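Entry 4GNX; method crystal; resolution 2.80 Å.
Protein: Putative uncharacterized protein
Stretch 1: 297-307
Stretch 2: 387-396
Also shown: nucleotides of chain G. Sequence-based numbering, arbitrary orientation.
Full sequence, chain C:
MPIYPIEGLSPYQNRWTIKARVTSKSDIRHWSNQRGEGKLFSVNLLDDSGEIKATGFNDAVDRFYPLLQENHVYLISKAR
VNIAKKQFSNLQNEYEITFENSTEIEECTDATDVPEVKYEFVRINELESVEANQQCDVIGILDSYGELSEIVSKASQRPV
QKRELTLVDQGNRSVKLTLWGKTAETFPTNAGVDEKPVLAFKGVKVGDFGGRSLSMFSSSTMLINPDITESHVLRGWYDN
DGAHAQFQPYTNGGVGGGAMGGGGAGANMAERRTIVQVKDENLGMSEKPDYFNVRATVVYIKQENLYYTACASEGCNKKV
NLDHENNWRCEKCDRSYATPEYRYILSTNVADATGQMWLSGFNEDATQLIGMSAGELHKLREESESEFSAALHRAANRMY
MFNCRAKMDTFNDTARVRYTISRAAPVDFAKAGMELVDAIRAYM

Stretch 1 (297-307) TVVYIKQENLY
Stretch 2 (387-396) EFSAALHRAA

No hydrogen bond joins these two stretches, although 474 Å² of surface is buried between them, both sides summed; the hydrogen bonds of Tyr300 and Lys302 go to the thymidine nucleotides of chain G. The strand that includes residues 297-301 and the helix 387-395 both enter from earlier in the chain. The strand is extended at Val298 (phi/psi -70/119) and Ile301 (-117/127), but Val299 departs from this at -103/-29. The axes of strand and helix approach to 7.9 Å, and their N-to-C directions differ by 153°, so they run roughly antiparallel. The register follows: Val298 CA lies 4.8 Å from Ala396 CA, and Ile301 CA lies 6.6 Å from Leu392 CA.

At the close end, the absence of any side chain beyond CB at Ala396 accompanies a near approach of backbone, with Val298 O 3.5 Å from Ala396 CA. Val298 (chi1 171°, t) points toward stretch 2 and sets CG1 4.2 Å from Ala396 CB. Ile301 also points toward it, with chi1 m and chi2 off-well at 143°; its CD1 packs 3.3 Å from Ala395 CB, a tight apolar contact, and 3.6 Å from Leu392 O.

Leu392 (m, t) is the helix residue most covered by stretch 1. Its CD2 sits 4.4 Å from Ile301 CG2 and 3.6 Å from Leu306 CD1, so one methyl touches two aliphatic side chains. Leu306 closes a type II turn that begins at Gln303, with phi/psi of -61/132 at Glu304 and 61/38 at Asn305; the closing bond, Leu306 N to Gln303 O, is weak at 3.3 Å.

Gln303 (chi1 m, chi2 -142°) starts sideways, but its end comes nearer the helix. NE2 lies 3.5 Å from Leu392 CD1 and 3.6 Å from Ser389 CB, while OE1 meets the edge of the Phe388 ring, 3.6 Å from CE2 (Phe388 chi1 t, chi2 86°). An amide oxygen near the ring plane faces the slightly positive rim of the aromatic hydrogens.

Within the helix, His393 N to Ser389 O and Arg394 N to Ala390 O are both 2.7 Å; just beyond it, Ala396 N to Leu392 O is weak at 3.4 Å.

The CA-to-CB bonds of Tyr300 and Lys302 point away from stretch 2, and both side chains reach the nucleotides. Tyr300 (t, chi2 74°) donates from OH to OP1 of DT19 at 2.7 Å. Lys302, extended with all four chi angles t, donates from NZ to O2 of DT18 at 3.3 Å. Val298 and Ile301 thus face stretch 2, while Tyr300 and Lys302 bond to chain G.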

ATOM      1  N   THR C 297     -13.604  -1.843   0.265  1.00 28.28           N
ATOM      2  CA  THR C 297     -14.719  -0.918   0.310  1.00 27.79           C
ATOM      3  C   THR C 297     -15.958  -1.685   0.684  1.00 28.81           C
ATOM      4  O   THR C 297     -16.226  -2.747   0.109  1.00 29.51           O
ATOM      5  CB  THR C 297     -14.969  -0.258  -1.051  1.00 26.86           C
ATOM      6  OG1 THR C 297     -13.810   0.492  -1.437  1.00 27.93           O
ATOM      7  CG2 THR C 297     -16.146   0.662  -0.983  1.00 26.46           C
ATOM      8  N   VAL C 298     -16.725  -1.155   1.639  1.00 28.61           N
ATOM      9  CA  VAL C 298     -17.989  -1.779   1.947  1.00 29.18           C
ATOM     10  C   VAL C 298     -18.910  -1.536   0.765  1.00 29.97           C
ATOM     11  O   VAL C 298     -19.186  -0.400   0.402  1.00 30.23           O
ATOM     12  CB  VAL C 298     -18.605  -1.312   3.288  1.00 29.69           C
ATOM     13  CG1 VAL C 298     -20.027  -1.836   3.433  1.00 30.22           C
ATOM     14  CG2 VAL C 298     -17.764  -1.800   4.456  1.00 29.68           C
ATOM     15  N   VAL C 299     -19.351  -2.633   0.162  1.00 31.45           N
ATOM     16  CA  VAL C 299     -20.280  -2.629  -0.964  1.00 32.66           C
ATOM     17  C   VAL C 299     -21.716  -3.005  -0.548  1.00 35.72           C
ATOM     18  O   VAL C 299     -22.674  -2.571  -1.187  1.00 37.38           O
ATOM     19  CB  VAL C 299     -19.753  -3.587  -2.046  1.00 31.81           C
ATOM     20  CG1 VAL C 299     -20.872  -4.254  -2.811  1.00 33.80           C
ATOM     21  CG2 VAL C 299     -18.813  -2.860  -2.978  1.00 30.71           C
ATOM     22  N   TYR C 300     -21.867  -3.811   0.505  1.00 37.59           N
ATOM     23  CA  TYR C 300     -23.196  -4.247   0.965  1.00 40.87           C
ATOM     24  C   TYR C 300     -23.215  -4.692   2.420  1.00 39.93           C
ATOM     25  O   TYR C 300     -22.300  -5.378   2.880  1.00 37.77           O
ATOM     26  CB  TYR C 300     -23.738  -5.395   0.096  1.00 45.07           C
ATOM     27  CG  TYR C 300     -25.142  -5.860   0.477  1.00 49.75           C
ATOM     28  CD1 TYR C 300     -26.264  -5.085   0.156  1.00 53.95           C
ATOM     29  CD2 TYR C 300     -25.350  -7.067   1.149  1.00 51.81           C
ATOM     30  CE1 TYR C 300     -27.548  -5.489   0.498  1.00 56.78           C
ATOM     31  CE2 TYR C 300     -26.632  -7.477   1.498  1.00 56.13           C
ATOM     32  CZ  TYR C 300     -27.729  -6.687   1.171  1.00 57.69           C
ATOM     33  OH  TYR C 300     -29.007  -7.084   1.512  1.00 60.14           O
ATOM     34  N   ILE C 301     -24.275  -4.291   3.121  1.00 41.68           N
ATOM     35  CA  ILE C 301     -24.587  -4.801   4.462  1.00 43.50           C
ATOM     36  C   ILE C 301     -25.914  -5.529   4.407  1.00 45.39           C
ATOM     37  O   ILE C 301     -26.895  -5.002   3.897  1.00 46.65           O
ATOM     38  CB  ILE C 301     -24.617  -3.675   5.507  1.00 43.76           C
ATOM     39  CG1 ILE C 301     -23.300  -2.890   5.443  1.00 42.76           C
ATOM     40  CG2 ILE C 301     -24.777  -4.267   6.893  1.00 44.68           C
ATOM     41  CD1 ILE C 301     -23.423  -1.402   5.663  1.00 42.61           C
ATOM     42  N   LYS C 302     -25.921  -6.764   4.885  1.00 47.96           N
ATOM     43  CA  LYS C 302     -27.121  -7.604   4.889  1.00 52.76           C
ATOM     44  C   LYS C 302     -28.123  -7.081   5.918  1.00 56.70           C
ATOM     45  O   LYS C 302     -27.817  -7.026   7.115  1.00 56.43           O
ATOM     46  CB  LYS C 302     -26.722  -9.042   5.195  1.00 53.20           C
ATOM     47  CG  LYS C 302     -27.856  -9.993   5.505  1.00 57.26           C
ATOM     48  CD  LYS C 302     -27.292 -11.349   5.909  1.00 60.13           C
ATOM     49  CE  LYS C 302     -28.309 -12.454   5.698  1.00 65.24           C
ATOM     50  NZ  LYS C 302     -27.686 -13.803   5.751  1.00 68.45           N
ATOM     51  N   GLN C 303     -29.304  -6.679   5.446  1.00 60.87           N
ATOM     52  CA  GLN C 303     -30.328  -6.094   6.314  1.00 64.64           C
ATOM     53  C   GLN C 303     -30.898  -7.101   7.308  1.00 66.32           C
ATOM     54  O   GLN C 303     -30.870  -6.873   8.510  1.00 67.36           O
ATOM     55  CB  GLN C 303     -31.464  -5.473   5.497  1.00 68.92           C
ATOM     56  CG  GLN C 303     -30.994  -4.477   4.448  1.00 72.19           C
ATOM     57  CD  GLN C 303     -31.920  -3.274   4.287  1.00 76.36           C
ATOM     58  OE1 GLN C 303     -33.081  -3.283   4.724  1.00 78.44           O
ATOM     59  NE2 GLN C 303     -31.399  -2.218   3.657  1.00 76.38           N
ATOM     60  N   GLU C 304     -31.417  -8.210   6.798  1.00 69.46           N
ATOM     61  CA  GLU C 304     -32.012  -9.232   7.641  1.00 72.96           C
ATOM     62  C   GLU C 304     -30.985  -9.801   8.613  1.00 70.81           C
ATOM     63  O   GLU C 304     -29.854 -10.135   8.223  1.00 68.01           O
ATOM     64  CB  GLU C 304     -32.660 -10.345   6.809  1.00 79.34           C
ATOM     65  CG  GLU C 304     -31.793 -10.914   5.690  1.00 83.90           C
ATOM     66  CD  GLU C 304     -31.940 -12.422   5.540  1.00 91.32           C
ATOM     67  OE1 GLU C 304     -32.562 -13.060   6.424  1.00 97.20           O
ATOM     68  OE2 GLU C 304     -31.420 -12.978   4.545  1.00 92.73           O
ATOM     69  N   ASN C 305     -31.401  -9.866   9.880  1.00 69.06           N
ATOM     70  CA  ASN C 305     -30.598 -10.382  10.979  1.00 65.29           C
ATOM     71  C   ASN C 305     -29.295  -9.614  11.245  1.00 59.11           C
ATOM     72  O   ASN C 305     -28.268 -10.198  11.576  1.00 58.14           O
ATOM     73  CB  ASN C 305     -30.339 -11.872  10.776  1.00 69.58           C
ATOM     74  CG  ASN C 305     -30.063 -12.591  12.077  1.00 77.59           C
ATOM     75  OD1 ASN C 305     -28.991 -13.176  12.249  1.00 80.83           O
ATOM     76  ND2 ASN C 305     -31.024 -12.540  13.017  1.00 81.57           N
ATOM     77  N   LEU C 306     -29.350  -8.297  11.105  1.00 55.12           N
ATOM     78  CA  LEU C 306     -28.202  -7.426  11.368  1.00 50.33           C
ATOM     79  C   LEU C 306     -27.847  -7.466  12.845  1.00 49.96           C
ATOM     80  O   LEU C 306     -26.683  -7.408  13.224  1.00 48.74           O
ATOM     81  CB  LEU C 306     -28.556  -5.989  10.990  1.00 48.91           C
ATOM     82  CG  LEU C 306     -27.558  -5.094  10.260  1.00 47.76           C
ATOM     83  CD1 LEU C 306     -28.137  -3.696  10.196  1.00 48.58           C
ATOM     84  CD2 LEU C 306     -26.151  -5.063  10.857  1.00 46.91           C
ATOM     85  N   TYR C 307     -28.873  -7.538  13.680  1.00 51.03           N
ATOM     86  CA  TYR C 307     -28.674  -7.563  15.109  1.00 52.24           C
ATOM     87  C   TYR C 307     -29.600  -8.552  15.801  1.00 53.57           C
ATOM     88  O   TYR C 307     -30.647  -8.921  15.277  1.00 53.70           O
ATOM     89  CB  TYR C 307     -28.825  -6.165  15.704  1.00 52.90           C
ATOM     90  CG  TYR C 307     -30.110  -5.474  15.344  1.00 53.89           C
ATOM     91  CD1 TYR C 307     -31.318  -5.833  15.958  1.00 56.14           C
ATOM     92  CD2 TYR C 307     -30.125  -4.451  14.403  1.00 52.52           C
ATOM     93  CE1 TYR C 307     -32.504  -5.194  15.641  1.00 57.18           C
ATOM     94  CE2 TYR C 307     -31.306  -3.798  14.084  1.00 54.03           C
ATOM     95  CZ  TYR C 307     -32.488  -4.179  14.704  1.00 56.63           C
ATOM     96  OH  TYR C 307     -33.661  -3.545  14.394  1.00 58.90           O
ATOM     97  N   GLU C 387     -35.689   5.369   6.513  1.00 83.99           N
ATOM     98  CA  GLU C 387     -34.563   5.993   7.210  1.00 82.21           C
ATOM     99  C   GLU C 387     -33.576   4.963   7.736  1.00 75.92           C
ATOM    100  O   GLU C 387     -32.381   5.243   7.887  1.00 73.32           O
ATOM    101  CB  GLU C 387     -35.052   6.902   8.326  1.00 88.00           C
ATOM    102  CG  GLU C 387     -35.783   8.110   7.774  1.00 96.83           C
ATOM    103  CD  GLU C 387     -35.428   9.395   8.491  1.00103.62           C
ATOM    104  OE1 GLU C 387     -35.956   9.614   9.606  1.00107.09           O
ATOM    105  OE2 GLU C 387     -34.634  10.189   7.921  1.00105.04           O
ATOM    106  N   PHE C 388     -34.091   3.767   8.002  1.00 71.17           N
ATOM    107  CA  PHE C 388     -33.271   2.645   8.418  1.00 64.70           C
ATOM    108  C   PHE C 388     -32.428   2.083   7.261  1.00 61.62           C
ATOM    109  O   PHE C 388     -31.263   1.735   7.455  1.00 59.51           O
ATOM    110  CB  PHE C 388     -34.144   1.566   9.055  1.00 62.22           C
ATOM    111  CG  PHE C 388     -33.517   0.220   9.058  1.00 58.74           C
ATOM    112  CD1 PHE C 388     -32.665  -0.155  10.081  1.00 57.04           C
ATOM    113  CD2 PHE C 388     -33.769  -0.682   8.024  1.00 58.12           C
ATOM    114  CE1 PHE C 388     -32.075  -1.413  10.082  1.00 55.83           C
ATOM    115  CE2 PHE C 388     -33.184  -1.938   8.017  1.00 56.55           C
ATOM    116  CZ  PHE C 388     -32.332  -2.306   9.047  1.00 55.64           C
ATOM    117  N   SER C 389     -33.000   1.983   6.065  1.00 61.07           N
ATOM    118  CA  SER C 389     -32.205   1.525   4.928  1.00 59.26           C
ATOM    119  C   SER C 389     -31.254   2.617   4.393  1.00 56.57           C
ATOM    120  O   SER C 389     -30.203   2.308   3.852  1.00 53.55           O
ATOM    121  CB  SER C 389     -33.082   0.922   3.831  1.00 60.94           C
ATOM    122  OG  SER C 389     -33.745   1.933   3.110  1.00 65.17           O
ATOM    123  N   ALA C 390     -31.622   3.885   4.576  1.00 57.69           N
ATOM    124  CA  ALA C 390     -30.714   5.010   4.318  1.00 56.51           C
ATOM    125  C   ALA C 390     -29.444   4.890   5.152  1.00 55.01           C
ATOM    126  O   ALA C 390     -28.354   5.045   4.628  1.00 54.42           O
ATOM    127  CB  ALA C 390     -31.392   6.346   4.591  1.00 57.67           C
ATOM    128  N   ALA C 391     -29.585   4.601   6.442  1.00 55.28           N
ATOM    129  CA  ALA C 391     -28.431   4.400   7.325  1.00 53.09           C
ATOM    130  C   ALA C 391     -27.474   3.321   6.806  1.00 51.72           C
ATOM    131  O   ALA C 391     -26.257   3.495   6.861  1.00 50.44           O
ATOM    132  CB  ALA C 391     -28.895   4.072   8.728  1.00 52.22           C
ATOM    133  N   LEU C 392     -28.034   2.222   6.300  1.00 52.24           N
ATOM    134  CA  LEU C 392     -27.261   1.110   5.771  1.00 51.89           C
ATOM    135  C   LEU C 392     -26.711   1.428   4.401  1.00 53.37           C
ATOM    136  O   LEU C 392     -25.569   1.093   4.101  1.00 51.17           O
ATOM    137  CB  LEU C 392     -28.132  -0.134   5.657  1.00 53.02           C
ATOM    138  CG  LEU C 392     -28.710  -0.671   6.951  1.00 55.01           C
ATOM    139  CD1 LEU C 392     -29.595  -1.868   6.657  1.00 57.34           C
ATOM    140  CD2 LEU C 392     -27.582  -1.038   7.892  1.00 53.83           C
ATOM    141  N   HIS C 393     -27.550   2.051   3.571  1.00 58.01           N
ATOM    142  CA  HIS C 393     -27.170   2.489   2.239  1.00 59.93           C
ATOM    143  C   HIS C 393     -26.053   3.499   2.338  1.00 56.56           C
ATOM    144  O   HIS C 393     -25.160   3.515   1.494  1.00 56.04           O
ATOM    145  CB  HIS C 393     -28.384   3.028   1.469  1.00 68.53           C
ATOM    146  CG  HIS C 393     -28.049   3.558   0.093  1.00 79.10           C
ATOM    147  ND1 HIS C 393     -27.804   4.865  -0.143  1.00 84.71           N
ATOM    148  CD2 HIS C 393     -27.898   2.901  -1.139  1.00 86.11           C
ATOM    149  CE1 HIS C 393     -27.516   5.044  -1.459  1.00 87.31           C
ATOM    150  NE2 HIS C 393     -27.575   3.842  -2.067  1.00 86.80           N
ATOM    151  N   ARG C 394     -26.074   4.306   3.399  1.00 54.63           N
ATOM    152  CA  ARG C 394     -25.071   5.351   3.656  1.00 53.09           C
ATOM    153  C   ARG C 394     -23.784   4.750   4.175  1.00 51.37           C
ATOM    154  O   ARG C 394     -22.726   5.362   4.066  1.00 54.60           O
ATOM    155  CB  ARG C 394     -25.604   6.337   4.699  1.00 56.48           C
ATOM    156  CG  ARG C 394     -24.868   7.664   4.831  1.00 58.15           C
ATOM    157  CD  ARG C 394     -25.517   8.567   5.880  1.00 61.38           C
ATOM    158  NE  ARG C 394     -26.910   8.907   5.558  1.00 65.48           N
ATOM    159  CZ  ARG C 394     -27.977   8.571   6.291  1.00 68.44           C
ATOM    160  NH1 ARG C 394     -27.845   7.882   7.422  1.00 68.61           N
ATOM    161  NH2 ARG C 394     -29.193   8.930   5.891  1.00 69.85           N
ATOM    162  N   ALA C 395     -23.871   3.550   4.739  1.00 48.65           N
ATOM    163  CA  ALA C 395     -22.725   2.902   5.357  1.00 45.38           C
ATOM    164  C   ALA C 395     -21.834   2.251   4.319  1.00 43.70           C
ATOM    165  O   ALA C 395     -20.639   2.029   4.543  1.00 44.10           O
ATOM    166  CB  ALA C 395     -23.198   1.869   6.348  1.00 46.25           C
ATOM    167  N   ALA C 396     -22.416   1.926   3.175  1.00 41.95           N
ATOM    168  CA  ALA C 396     -21.640   1.346   2.097  1.00 39.34           C
ATOM    169  C   ALA C 396     -20.930   2.487   1.362  1.00 39.09           C
ATOM    170  O   ALA C 396     -21.092   3.665   1.735  1.00 41.23           O
ATOM    171  CB  ALA C 396     -22.544   0.561   1.165  1.00 39.12           C
TER
ATOM    172  P    DT G  19     -29.541 -10.908   1.385  1.00 97.19           P
ATOM    173  OP1  DT G  19     -28.799  -9.753   1.946  1.00 95.61           O
ATOM    174  OP2  DT G  19     -30.164 -11.884   2.313  1.00 98.62           O
ATOM    175  O5'  DT G  19     -30.719 -10.291   0.500  1.00107.15           O
ATOM    176  C5'  DT G  19     -30.666 -10.235  -0.941  1.00114.07           C
ATOM    177  C4'  DT G  19     -29.804  -9.080  -1.397  1.00124.98           C
ATOM    178  O4'  DT G  19     -28.422  -9.500  -1.446  1.00132.87           O
ATOM    179  C3'  DT G  19     -30.094  -8.575  -2.804  1.00134.04           C
ATOM    180  O3'  DT G  19     -29.575  -7.245  -2.894  1.00147.18           O
ATOM    181  C2'  DT G  19     -29.272  -9.522  -3.660  1.00134.24           C
ATOM    182  C1'  DT G  19     -28.032  -9.752  -2.796  1.00132.11           C
ATOM    183  N1   DT G  19     -27.443 -11.110  -2.851  1.00126.87           N
ATOM    184  C2   DT G  19     -26.151 -11.263  -2.398  1.00125.54           C
ATOM    185  O2   DT G  19     -25.475 -10.335  -1.980  1.00125.68           O
ATOM    186  N3   DT G  19     -25.672 -12.551  -2.457  1.00121.41           N
ATOM    187  C4   DT G  19     -26.342 -13.672  -2.910  1.00113.25           C
ATOM    188  O4   DT G  19     -25.781 -14.764  -2.901  1.00105.02           O
ATOM    189  C5   DT G  19     -27.696 -13.438  -3.367  1.00114.21           C
ATOM    190  C7   DT G  19     -28.501 -14.592  -3.874  1.00111.78           C
ATOM    191  C6   DT G  19     -28.173 -12.187  -3.310  1.00120.25           C
ATOM    192  P    DT G  20     -29.734  -6.316  -4.190  1.00170.05           P
ATOM    193  OP1  DT G  20     -30.865  -5.390  -3.924  1.00171.46           O
ATOM    194  OP2  DT G  20     -29.771  -7.173  -5.405  1.00169.28           O
ATOM    195  O5'  DT G  20     -28.366  -5.492  -4.213  1.00172.24           O
ATOM    196  C5'  DT G  20     -27.834  -4.871  -3.019  1.00161.79           C
ATOM    197  C4'  DT G  20     -26.647  -3.976  -3.314  1.00165.38           C
ATOM    198  O4'  DT G  20     -25.405  -4.691  -3.121  1.00164.19           O
ATOM    199  C3'  DT G  20     -26.581  -3.347  -4.711  1.00172.62           C
ATOM    200  O3'  DT G  20     -26.584  -1.914  -4.617  1.00179.83           O
ATOM    201  C2'  DT G  20     -25.249  -3.811  -5.288  1.00165.57           C
ATOM    202  C1'  DT G  20     -24.784  -4.929  -4.368  1.00159.13           C
ATOM    203  N1   DT G  20     -25.151  -6.293  -4.796  1.00154.06           N
ATOM    204  C2   DT G  20     -24.743  -7.352  -4.014  1.00148.00           C
ATOM    205  O2   DT G  20     -24.079  -7.217  -3.000  1.00136.19           O
ATOM    206  N3   DT G  20     -25.141  -8.584  -4.471  1.00155.16           N
ATOM    207  C4   DT G  20     -25.888  -8.856  -5.602  1.00157.40           C
ATOM    208  O4   DT G  20     -26.165 -10.018  -5.890  1.00163.58           O
ATOM    209  C5   DT G  20     -26.288  -7.697  -6.370  1.00151.52           C
ATOM    210  C7   DT G  20     -27.100  -7.892  -7.611  1.00145.08           C
ATOM    211  C6   DT G  20     -25.902  -6.492  -5.934  1.00153.14           C
ATOM    212  P    DT G  18     -27.222 -17.127  -0.149  1.00106.87           P
ATOM    213  OP1  DT G  18     -28.537 -17.810  -0.268  1.00105.49           O
ATOM    214  OP2  DT G  18     -26.178 -17.357  -1.180  1.00112.05           O
ATOM    215  O5'  DT G  18     -27.503 -15.562  -0.063  1.00102.77           O
ATOM    216  C5'  DT G  18     -28.597 -15.042   0.724  1.00 93.30           C
ATOM    217  C4'  DT G  18     -28.140 -13.844   1.524  1.00 85.25           C
ATOM    218  O4'  DT G  18     -27.070 -14.256   2.394  1.00 76.62           O
ATOM    219  C3'  DT G  18     -27.573 -12.695   0.689  1.00 81.64           C
ATOM    220  O3'  DT G  18     -28.560 -11.696   0.374  1.00 88.17           O
ATOM    221  C2'  DT G  18     -26.426 -12.150   1.524  1.00 74.24           C
ATOM    222  C1'  DT G  18     -26.177 -13.185   2.615  1.00 68.16           C
ATOM    223  N1   DT G  18     -24.817 -13.747   2.661  1.00 63.43           N
ATOM    224  C2   DT G  18     -24.142 -13.667   3.857  1.00 61.76           C
ATOM    225  O2   DT G  18     -24.605 -13.130   4.849  1.00 66.84           O
ATOM    226  N3   DT G  18     -22.893 -14.236   3.847  1.00 58.22           N
ATOM    227  C4   DT G  18     -22.273 -14.872   2.790  1.00 61.57           C
ATOM    228  O4   DT G  18     -21.145 -15.336   2.933  1.00 64.55           O
ATOM    229  C5   DT G  18     -23.044 -14.932   1.568  1.00 63.13           C
ATOM    230  C7   DT G  18     -22.450 -15.600   0.367  1.00 60.75           C
ATOM    231  C6   DT G  18     -24.265 -14.380   1.568  1.00 63.68           C